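Local coordinates for plasmin and fibronectin-binding protein A (Streptococcus pneumoniae, PDB 4MR0) that binds human fibronectin, plasmin, plasminogen and serum albumin, and acts as a fibronectin-dependent adhesin and invasin on the bacterial surface, at residues Val193-Leu198 / Val206-Thr211; Thr311-Pro316 / Thr351-Leu356; Asn436-Ala441 / Lys446-Ala451; Ile483-Leu486 / Asn491-Val494. One frame throughout, in Å; residues are numbered along the deposited sequence.

Contact 1: residues Val193-Leu198 / Val206-Thr211; sequences VFMTGL and VEWGPT
W208 lays one face of its indole on the backbone of T196 and G197. G197 CA sits over the five-membered ring, 3.4 Å from its centroid and 18° off the normal, which makes a CH-pi contact. Glycine has no side chain here, and the ring lies in the place a CB would take. G197 CA comes within 3.2 Å of W208 CE2. T196 C lies over the same ring system nearer its rim.

M195 meets the indole differently. Its side chain runs roughly at right angles to that of W208, and its extended chain carries the sulfur to the ring edge. M195 SD is 5.1 Å from the centroid of the six-membered ring, a Met-aromatic contact in the ring plane. T196 OG1 touches W208 CZ3 at 3.5 Å and accepts a hydrogen bond from the backbone N of G249. F315 adds an edge-to-face ring contact with W208.

The indole's hydrogen bond also restrains the ring's rotation. W208 NE1 donates to L198 O at 2.9 Å, with an N-H...O angle of 145°. The acceptor lies somewhat out of the ring plane. A water also donates to L198 O and accepts from V206 N, so this carbonyl receives two bonds. T211 CG2 packs on T196 O at 3.5 Å.

The contact ties the loop after strand 194-195 to the chain leading into strand 211-217 of the beta-helix. The indole N-H and a water together hold the L198 carbonyl, while the buried G197 O, without a polar partner in the model, probably carries a small energetic cost.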
# COMPACT_ATOMS: atom_id res chain seq x y z
N VAL A 193 -0.30 6.39 -17.22
CA VAL A 193 -0.99 7.54 -17.81
C VAL A 193 -0.49 8.95 -17.49
O VAL A 193 -0.31 9.76 -18.40
CB VAL A 193 -2.50 7.48 -17.49
CG1 VAL A 193 -3.24 8.58 -18.23
CG2 VAL A 193 -3.05 6.12 -17.89
N PHE A 194 -0.27 9.24 -16.21
CA PHE A 194 0.18 10.56 -15.78
C PHE A 194 1.51 10.55 -15.03
O PHE A 194 1.73 9.68 -14.19
CB PHE A 194 -0.88 11.20 -14.87
CG PHE A 194 -2.21 11.42 -15.53
CD1 PHE A 194 -2.35 12.41 -16.50
CD2 PHE A 194 -3.30 10.64 -15.20
CE1 PHE A 194 -3.58 12.63 -17.11
CE2 PHE A 194 -4.53 10.84 -15.81
CZ PHE A 194 -4.67 11.84 -16.77
N MET A 195 2.36 11.53 -15.33
CA MET A 195 3.66 11.69 -14.67
C MET A 195 3.89 13.17 -14.36
O MET A 195 3.34 14.04 -15.03
CB MET A 195 4.78 11.18 -15.56
CG MET A 195 4.86 9.67 -15.67
SD MET A 195 6.38 9.09 -16.48
CE MET A 195 6.09 7.35 -16.64
N THR A 196 4.69 13.46 -13.33
CA THR A 196 4.98 14.83 -12.94
C THR A 196 6.35 15.28 -13.44
O THR A 196 6.89 16.30 -13.00
CB THR A 196 4.94 15.01 -11.41
OG1 THR A 196 5.95 14.19 -10.82
CG2 THR A 196 3.58 14.62 -10.86
N GLY A 197 6.89 14.52 -14.38
CA GLY A 197 8.18 14.84 -14.96
C GLY A 197 8.24 14.23 -16.34
O GLY A 197 7.47 13.32 -16.65
N LEU A 198 9.15 14.71 -17.18
CA LEU A 198 9.25 14.20 -18.55
C LEU A 198 9.85 12.80 -18.68
O LEU A 198 10.70 12.39 -17.89
CB LEU A 198 10.07 15.16 -19.41
CG LEU A 198 9.48 16.56 -19.63
CD1 LEU A 198 10.41 17.36 -20.54
CD2 LEU A 198 8.09 16.44 -20.27
N VAL A 206 15.68 11.90 -17.85
CA VAL A 206 16.23 13.18 -17.44
C VAL A 206 15.92 13.38 -15.96
O VAL A 206 15.09 12.67 -15.39
CB VAL A 206 15.59 14.36 -18.23
CG1 VAL A 206 15.96 14.26 -19.71
CG2 VAL A 206 14.08 14.35 -18.06
N GLU A 207 16.61 14.34 -15.35
CA GLU A 207 16.39 14.64 -13.94
C GLU A 207 15.05 15.37 -13.83
O GLU A 207 14.75 16.24 -14.64
CB GLU A 207 17.51 15.56 -13.44
CG GLU A 207 17.44 15.90 -11.97
CD GLU A 207 18.04 14.82 -11.07
OE1 GLU A 207 18.52 13.79 -11.60
OE2 GLU A 207 18.03 15.01 -9.84
N TRP A 208 14.22 14.99 -12.86
CA TRP A 208 12.93 15.65 -12.66
C TRP A 208 13.10 16.79 -11.66
O TRP A 208 13.53 16.57 -10.53
CB TRP A 208 11.88 14.66 -12.12
CG TRP A 208 11.28 13.76 -13.16
CD1 TRP A 208 11.79 13.49 -14.40
CD2 TRP A 208 10.10 12.94 -13.02
NE1 TRP A 208 10.99 12.56 -15.05
CE2 TRP A 208 9.96 12.22 -14.24
CE3 TRP A 208 9.15 12.78 -12.01
CZ2 TRP A 208 8.90 11.31 -14.44
CZ3 TRP A 208 8.10 11.88 -12.22
CH2 TRP A 208 7.98 11.17 -13.43
N GLY A 209 12.77 18.01 -12.08
CA GLY A 209 12.88 19.13 -11.16
C GLY A 209 11.66 19.11 -10.25
O GLY A 209 10.74 18.34 -10.50
N PRO A 210 11.63 19.93 -9.19
CA PRO A 210 10.48 19.96 -8.29
C PRO A 210 9.23 20.54 -8.93
O PRO A 210 9.30 21.46 -9.74
CB PRO A 210 10.99 20.80 -7.12
CG PRO A 210 11.94 21.75 -7.78
CD PRO A 210 12.70 20.84 -8.72
N THR A 211 8.08 19.98 -8.58
CA THR A 211 6.79 20.45 -9.08
C THR A 211 5.91 20.58 -7.85
O THR A 211 6.24 20.04 -6.79
CB THR A 211 6.14 19.46 -10.06
OG1 THR A 211 6.07 18.16 -9.46
CG2 THR A 211 6.93 19.40 -11.37
O HOH W 1 9.48 17.40 -12.86
O HOH W 2 12.97 10.84 -17.85

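Contact 2: residues Thr311-Pro316 / Thr351-Leu356; sequences TRKGFP and THYQTL. With MN (manganese (II) ion), chain G.
K313 and Y353 join two loops of the parallel beta-helix. One follows strand 306-308 and the other follows strand 329-337. K313 reaches over one face of the Y353 ring, the two side chains crossing obliquely.

The lysine starts with CB near the phenol end, 4.0 Å from Y353 OH. Its next atom makes the closest approach: K313 CG is 3.7 Å from Y353 CZ. This CG stands over the ring face toward the rim, in a CH-pi contact. It gets there because it is anti to the backbone N (chi1 176°). The chain then bends at chi2 and again at chi4, which turns the tip back to the ring. K313 NZ ends 4.5 Å from the ring centroid and 33° off the normal, an off-centre cation-pi contact. The nearest ring atom to this nitrogen is CE1, on the other side of the ring from CE2.

T311 meets the ring at its edge, where OG1 is 4.0 Å from Y353 CE2. That hydroxyl also accepts from G314 N at 3.2 Å with an angle of 167°, an ST motif within 311-314.

The turn carries a metal ligand. Q271, Q306 and E308 complete the protein side of this manganese site, and the backbone oxygen G314 O binds the manganese ion at 2.2 Å.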
# COMPACT_ATOMS: atom_id res chain seq x y z
N THR A 311 14.59 6.83 -6.05
CA THR A 311 15.80 6.19 -6.59
C THR A 311 15.46 5.67 -7.98
O THR A 311 14.29 5.48 -8.31
CB THR A 311 16.27 4.99 -5.72
OG1 THR A 311 15.33 3.91 -5.83
CG2 THR A 311 16.42 5.40 -4.26
N ARG A 312 16.48 5.43 -8.80
CA ARG A 312 16.24 4.94 -10.14
C ARG A 312 15.69 3.51 -10.10
O ARG A 312 14.89 3.12 -10.95
CB ARG A 312 17.53 5.02 -10.97
CG ARG A 312 17.97 6.46 -11.18
CD ARG A 312 19.31 6.57 -11.91
NE ARG A 312 19.23 6.13 -13.30
CZ ARG A 312 20.25 6.18 -14.15
NH1 ARG A 312 21.42 6.67 -13.76
NH2 ARG A 312 20.10 5.75 -15.40
N LYS A 313 16.10 2.75 -9.09
CA LYS A 313 15.64 1.38 -8.92
C LYS A 313 14.12 1.33 -8.71
O LYS A 313 13.42 0.54 -9.36
CB LYS A 313 16.35 0.74 -7.73
CG LYS A 313 15.88 -0.68 -7.39
CD LYS A 313 16.29 -1.68 -8.47
CE LYS A 313 15.69 -3.06 -8.20
NZ LYS A 313 16.04 -3.57 -6.84
N GLY A 314 13.61 2.17 -7.82
CA GLY A 314 12.18 2.18 -7.57
C GLY A 314 11.40 3.17 -8.43
O GLY A 314 10.18 3.11 -8.50
N PHE A 315 12.09 4.09 -9.08
CA PHE A 315 11.42 5.10 -9.91
C PHE A 315 12.28 5.30 -11.16
O PHE A 315 12.93 6.33 -11.33
CB PHE A 315 11.30 6.41 -9.11
CG PHE A 315 10.17 7.30 -9.55
CD1 PHE A 315 8.85 7.00 -9.21
CD2 PHE A 315 10.43 8.42 -10.33
CE1 PHE A 315 7.81 7.82 -9.64
CE2 PHE A 315 9.39 9.25 -10.76
CZ PHE A 315 8.07 8.94 -10.41
N PRO A 316 12.27 4.31 -12.07
CA PRO A 316 13.03 4.31 -13.32
C PRO A 316 12.61 5.32 -14.39
O PRO A 316 13.17 5.33 -15.48
CB PRO A 316 12.89 2.87 -13.81
CG PRO A 316 11.50 2.52 -13.36
CD PRO A 316 11.44 3.09 -11.96
N THR A 351 5.51 -0.55 0.34
CA THR A 351 6.72 -0.57 -0.47
C THR A 351 7.54 -1.78 -0.04
O THR A 351 7.27 -2.38 1.01
CB THR A 351 7.53 0.74 -0.34
OG1 THR A 351 8.49 0.80 -1.41
CG2 THR A 351 8.25 0.82 1.00
N HIS A 352 8.54 -2.13 -0.83
CA HIS A 352 9.32 -3.33 -0.56
C HIS A 352 10.82 -3.14 -0.77
O HIS A 352 11.53 -4.11 -1.04
CB HIS A 352 8.86 -4.41 -1.52
CG HIS A 352 8.90 -3.97 -2.95
ND1 HIS A 352 7.87 -3.26 -3.53
CD2 HIS A 352 9.87 -4.05 -3.88
CE1 HIS A 352 8.21 -2.93 -4.76
NE2 HIS A 352 9.42 -3.40 -5.00
N TYR A 353 11.31 -1.91 -0.64
CA TYR A 353 12.72 -1.67 -0.90
C TYR A 353 13.31 -0.52 -0.11
O TYR A 353 12.66 0.51 0.09
CB TYR A 353 12.89 -1.42 -2.40
CG TYR A 353 14.29 -1.05 -2.86
CD1 TYR A 353 15.30 -2.01 -2.92
CD2 TYR A 353 14.58 0.25 -3.27
CE1 TYR A 353 16.57 -1.68 -3.39
CE2 TYR A 353 15.86 0.59 -3.74
CZ TYR A 353 16.84 -0.38 -3.79
OH TYR A 353 18.09 -0.05 -4.27
N GLN A 354 14.55 -0.70 0.34
CA GLN A 354 15.27 0.33 1.08
C GLN A 354 16.75 -0.06 1.12
O GLN A 354 17.09 -1.23 1.02
CB GLN A 354 14.74 0.47 2.52
CG GLN A 354 15.07 -0.69 3.45
CD GLN A 354 14.69 -0.40 4.90
OE1 GLN A 354 13.87 -1.10 5.50
NE2 GLN A 354 15.29 0.65 5.47
N THR A 355 17.62 0.94 1.23
CA THR A 355 19.06 0.71 1.31
C THR A 355 19.65 1.77 2.23
O THR A 355 18.95 2.69 2.66
CB THR A 355 19.75 0.86 -0.06
OG1 THR A 355 19.74 2.24 -0.43
CG2 THR A 355 19.05 0.05 -1.14
N LEU A 356 20.94 1.66 2.52
CA LEU A 356 21.59 2.64 3.38
C LEU A 356 21.51 4.02 2.74
O LEU A 356 21.62 5.04 3.43
CB LEU A 356 23.06 2.28 3.59
CG LEU A 356 23.39 1.04 4.43
CD1 LEU A 356 24.90 0.81 4.41
CD2 LEU A 356 22.89 1.23 5.86
MN MN G . 8.29 2.46 -7.63

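Contact 3: residues Asn436-Ala441 / Lys446-Ala451; sequences NIFNIA and KAIRVA
F438 and A447 form the close-packed part of this contact. It lies in the core of the parallel beta-helix, between strand 431-440 and the start of strand 445-451. These strands lie on different faces of the helix; the chain also turns a corner at A447.

A447 CB sits over one face of the F438 ring, offset to its rim. It is 4.1 Å from the centroid and 24° off the normal, a CH-pi contact. F438 CE2 also touches the backbone, 3.4 Å from A447 O. I448 approaches the far end of the ring, with its side chain roughly at right angles to that of F438. I448 CG1 is 3.5 Å from F438 CZ, and its CD1 follows at 3.8 Å from the same CZ. The isoleucine CG1 is anti to its carbonyl carbon (chi1 -58°), which turns this branch to the ring.

I440 meets the same methyl of A447, two residues along from F438. I440 CD1 is 3.7 Å from A447 CB, so the alanine methyl meets both an aromatic ring and an aliphatic tip. F394 stacks on F438, and L412 touches both F438 and I440.

The contact loosens at K446. Only its backbone comes near, with K446 C 4.3 Å from I440 CD1. Its CB points away from strand 431-440.

The chemistry thus divides between the two sides of the wall. The inward side chains of this contact are apolar. On the partly exposed side the charges are paired: K446 and R449 share E484 in salt bridges, and R449 also pairs with D453.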
# COMPACT_ATOMS: atom_id res chain seq x y z
N ASN A 436 -8.38 -0.52 14.03
CA ASN A 436 -8.71 -1.10 12.73
C ASN A 436 -9.61 -2.32 12.98
O ASN A 436 -9.53 -2.94 14.04
CB ASN A 436 -7.45 -1.56 12.00
CG ASN A 436 -6.50 -0.42 11.70
OD1 ASN A 436 -6.72 0.36 10.78
ND2 ASN A 436 -5.44 -0.31 12.49
N ILE A 437 -10.45 -2.65 12.01
CA ILE A 437 -11.33 -3.80 12.15
C ILE A 437 -10.91 -4.84 11.11
O ILE A 437 -10.72 -4.51 9.94
CB ILE A 437 -12.82 -3.46 11.89
CG1 ILE A 437 -13.27 -2.34 12.83
CG2 ILE A 437 -13.68 -4.70 12.11
CD1 ILE A 437 -12.80 -0.96 12.41
N PHE A 438 -10.75 -6.08 11.55
CA PHE A 438 -10.38 -7.16 10.64
C PHE A 438 -11.46 -8.24 10.66
O PHE A 438 -11.87 -8.69 11.73
CB PHE A 438 -9.04 -7.81 11.05
CG PHE A 438 -7.88 -6.85 11.13
CD1 PHE A 438 -7.76 -5.98 12.21
CD2 PHE A 438 -6.90 -6.84 10.15
CE1 PHE A 438 -6.67 -5.11 12.32
CE2 PHE A 438 -5.80 -5.98 10.24
CZ PHE A 438 -5.69 -5.12 11.33
N ASN A 439 -11.93 -8.63 9.48
CA ASN A 439 -12.94 -9.69 9.35
C ASN A 439 -12.27 -10.74 8.49
O ASN A 439 -12.19 -10.60 7.27
CB ASN A 439 -14.20 -9.15 8.67
CG ASN A 439 -14.86 -8.05 9.48
OD1 ASN A 439 -15.20 -8.24 10.65
ND2 ASN A 439 -15.04 -6.89 8.86
N ILE A 440 -11.78 -11.79 9.14
CA ILE A 440 -11.05 -12.85 8.45
C ILE A 440 -11.77 -14.20 8.42
O ILE A 440 -12.24 -14.70 9.45
CB ILE A 440 -9.67 -13.04 9.11
CG1 ILE A 440 -8.90 -11.71 9.05
CG2 ILE A 440 -8.90 -14.15 8.41
CD1 ILE A 440 -7.62 -11.69 9.87
N ALA A 441 -11.84 -14.78 7.23
CA ALA A 441 -12.48 -16.07 7.03
C ALA A 441 -11.47 -17.08 6.50
O ALA A 441 -11.69 -18.28 6.55
CB ALA A 441 -13.65 -15.94 6.06
N LYS A 446 -3.19 -13.82 8.41
CA LYS A 446 -2.81 -13.24 9.69
C LYS A 446 -3.31 -11.80 9.65
O LYS A 446 -3.21 -11.13 8.62
CB LYS A 446 -1.28 -13.27 9.80
CG LYS A 446 -0.72 -13.03 11.19
CD LYS A 446 0.80 -12.95 11.13
CE LYS A 446 1.45 -14.05 11.95
NZ LYS A 446 2.25 -14.98 11.10
N ALA A 447 -3.86 -11.31 10.76
CA ALA A 447 -4.38 -9.95 10.78
C ALA A 447 -3.25 -8.92 10.82
O ALA A 447 -3.13 -8.08 9.93
CB ALA A 447 -5.29 -9.75 11.99
N ILE A 448 -2.42 -9.00 11.85
CA ILE A 448 -1.34 -8.06 12.04
C ILE A 448 0.01 -8.71 12.26
O ILE A 448 0.14 -9.68 13.01
CB ILE A 448 -1.62 -7.17 13.28
CG1 ILE A 448 -2.93 -6.42 13.09
CG2 ILE A 448 -0.46 -6.21 13.50
CD1 ILE A 448 -3.41 -5.70 14.35
N ARG A 449 1.03 -8.13 11.62
CA ARG A 449 2.39 -8.62 11.74
C ARG A 449 3.39 -7.46 11.70
O ARG A 449 3.31 -6.60 10.83
CB ARG A 449 2.70 -9.60 10.60
CG ARG A 449 4.12 -10.11 10.58
CD ARG A 449 4.29 -11.17 9.50
NE ARG A 449 5.58 -11.84 9.60
CZ ARG A 449 6.73 -11.35 9.13
NH1 ARG A 449 6.76 -10.17 8.52
NH2 ARG A 449 7.85 -12.04 9.29
N VAL A 450 4.30 -7.43 12.67
CA VAL A 450 5.34 -6.41 12.73
C VAL A 450 6.59 -7.21 13.06
O VAL A 450 6.64 -7.88 14.10
CB VAL A 450 5.10 -5.38 13.85
CG1 VAL A 450 6.29 -4.42 13.95
CG2 VAL A 450 3.84 -4.59 13.57
N ALA A 451 7.60 -7.15 12.20
CA ALA A 451 8.76 -7.96 12.49
C ALA A 451 10.09 -7.59 11.87
O ALA A 451 10.17 -6.83 10.91
CB ALA A 451 8.44 -9.41 12.12

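Contact 4: residues Ile483-Leu486 / Asn491-Val494; sequences IELL and NLVV
Two successive PbH1 repeats of the right-handed parallel beta-helix meet here across its interior. Strand 483-486 belongs to the fourth repeat, and the 491-494 part of strand 490-500 belongs to the fifth. The two strands lie on different faces of the coil. Their backbones stay apart, with L485 CA and L492 CA 8.8 Å from each other. Side chains alone bridge the gap.

L485 carries the contact, and its two methyls divide the work. CD2 goes to L492, where L485 CD2 is 3.6 Å from L492 CD1. The leucines meet at a slant. CD1 goes to V494, and these side chains reach for each other tip to tip.

The torsions set the reach of each partner. L492 CG is anti to the backbone N (chi1 170°), which brings its CD1 to L485. V494 turns CG2 to the contact, while its CG1 is the branch anti to the backbone N.

All three touching residues are buried, and the contact is wholly apolar. L485 has apolar neighbours from the coils before and after its own, V450 and I508, as is expected of an inward-facing residue in a beta-helix. I464 touches L492, and I506, from V494's own repeat, touches V494.

The fit is snug at one point: L485 CD1 and V494 CG2 are 3.3 Å apart, closer than usual for two methyl carbons.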
# COMPACT_ATOMS: atom_id res chain seq x y z
N ILE A 483 -2.11 -11.95 15.86
CA ILE A 483 -1.17 -10.83 15.96
C ILE A 483 0.23 -11.33 16.29
O ILE A 483 0.45 -11.94 17.34
CB ILE A 483 -1.61 -9.83 17.05
CG1 ILE A 483 -3.00 -9.28 16.72
CG2 ILE A 483 -0.58 -8.70 17.18
CD1 ILE A 483 -3.57 -8.36 17.78
N GLU A 484 1.17 -11.06 15.39
CA GLU A 484 2.55 -11.48 15.58
C GLU A 484 3.49 -10.29 15.68
O GLU A 484 3.49 -9.39 14.83
CB GLU A 484 3.01 -12.38 14.42
CG GLU A 484 4.53 -12.45 14.30
CD GLU A 484 5.00 -13.28 13.12
OE1 GLU A 484 4.41 -13.15 12.02
OE2 GLU A 484 5.96 -14.07 13.30
N LEU A 485 4.31 -10.30 16.72
CA LEU A 485 5.30 -9.25 16.96
C LEU A 485 6.62 -9.98 17.12
O LEU A 485 6.86 -10.65 18.12
CB LEU A 485 4.92 -8.47 18.22
CG LEU A 485 3.60 -7.74 17.95
CD1 LEU A 485 2.74 -7.70 19.18
CD2 LEU A 485 3.91 -6.35 17.41
N LEU A 486 7.47 -9.84 16.11
CA LEU A 486 8.75 -10.52 16.07
C LEU A 486 9.96 -9.59 16.09
O LEU A 486 10.13 -8.74 15.21
CB LEU A 486 8.80 -11.42 14.83
CG LEU A 486 10.09 -12.19 14.54
CD1 LEU A 486 10.38 -13.19 15.66
CD2 LEU A 486 9.95 -12.91 13.21
N ASN A 491 10.24 -0.34 23.12
CA ASN A 491 8.97 0.36 23.12
C ASN A 491 7.85 -0.29 22.32
O ASN A 491 7.34 0.28 21.36
CB ASN A 491 9.18 1.81 22.66
CG ASN A 491 9.97 2.63 23.66
OD1 ASN A 491 9.61 2.69 24.84
ND2 ASN A 491 11.05 3.26 23.21
N LEU A 492 7.49 -1.51 22.73
CA LEU A 492 6.40 -2.23 22.09
C LEU A 492 5.18 -2.13 23.00
O LEU A 492 5.27 -2.41 24.19
CB LEU A 492 6.76 -3.71 21.90
CG LEU A 492 5.60 -4.62 21.47
CD1 LEU A 492 5.15 -4.25 20.07
CD2 LEU A 492 6.04 -6.09 21.52
N VAL A 493 4.05 -1.71 22.43
CA VAL A 493 2.80 -1.60 23.18
C VAL A 493 1.69 -2.34 22.44
O VAL A 493 1.39 -2.03 21.29
CB VAL A 493 2.36 -0.12 23.35
CG1 VAL A 493 0.96 -0.05 23.98
CG2 VAL A 493 3.37 0.63 24.22
N VAL A 494 1.11 -3.33 23.10
CA VAL A 494 0.01 -4.11 22.52
C VAL A 494 -1.08 -4.06 23.58
O VAL A 494 -1.02 -4.80 24.57
CB VAL A 494 0.44 -5.57 22.26
CG1 VAL A 494 -0.65 -6.30 21.48
CG2 VAL A 494 1.76 -5.59 21.50

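Contacts 3 and 4 are core contacts, buried and apolar, and both join different faces of the beta-helix through its interior. They are neighbours: strands 445-451 and 483-486 pair in parallel, with probable hydrogen bonds from E484 N to I448 O and from L486 N to V450 O. Contacts 1 and 2 are only partly buried and involve loops. Their chemistry is more polar, with an indole N-H bond and waters in one and a lysine over a tyrosine beside a manganese site in the other. They touch through W208 and F315. Contacts 1 and 4 lie at opposite sides of the chain's centre, their centres about 40 Å apart.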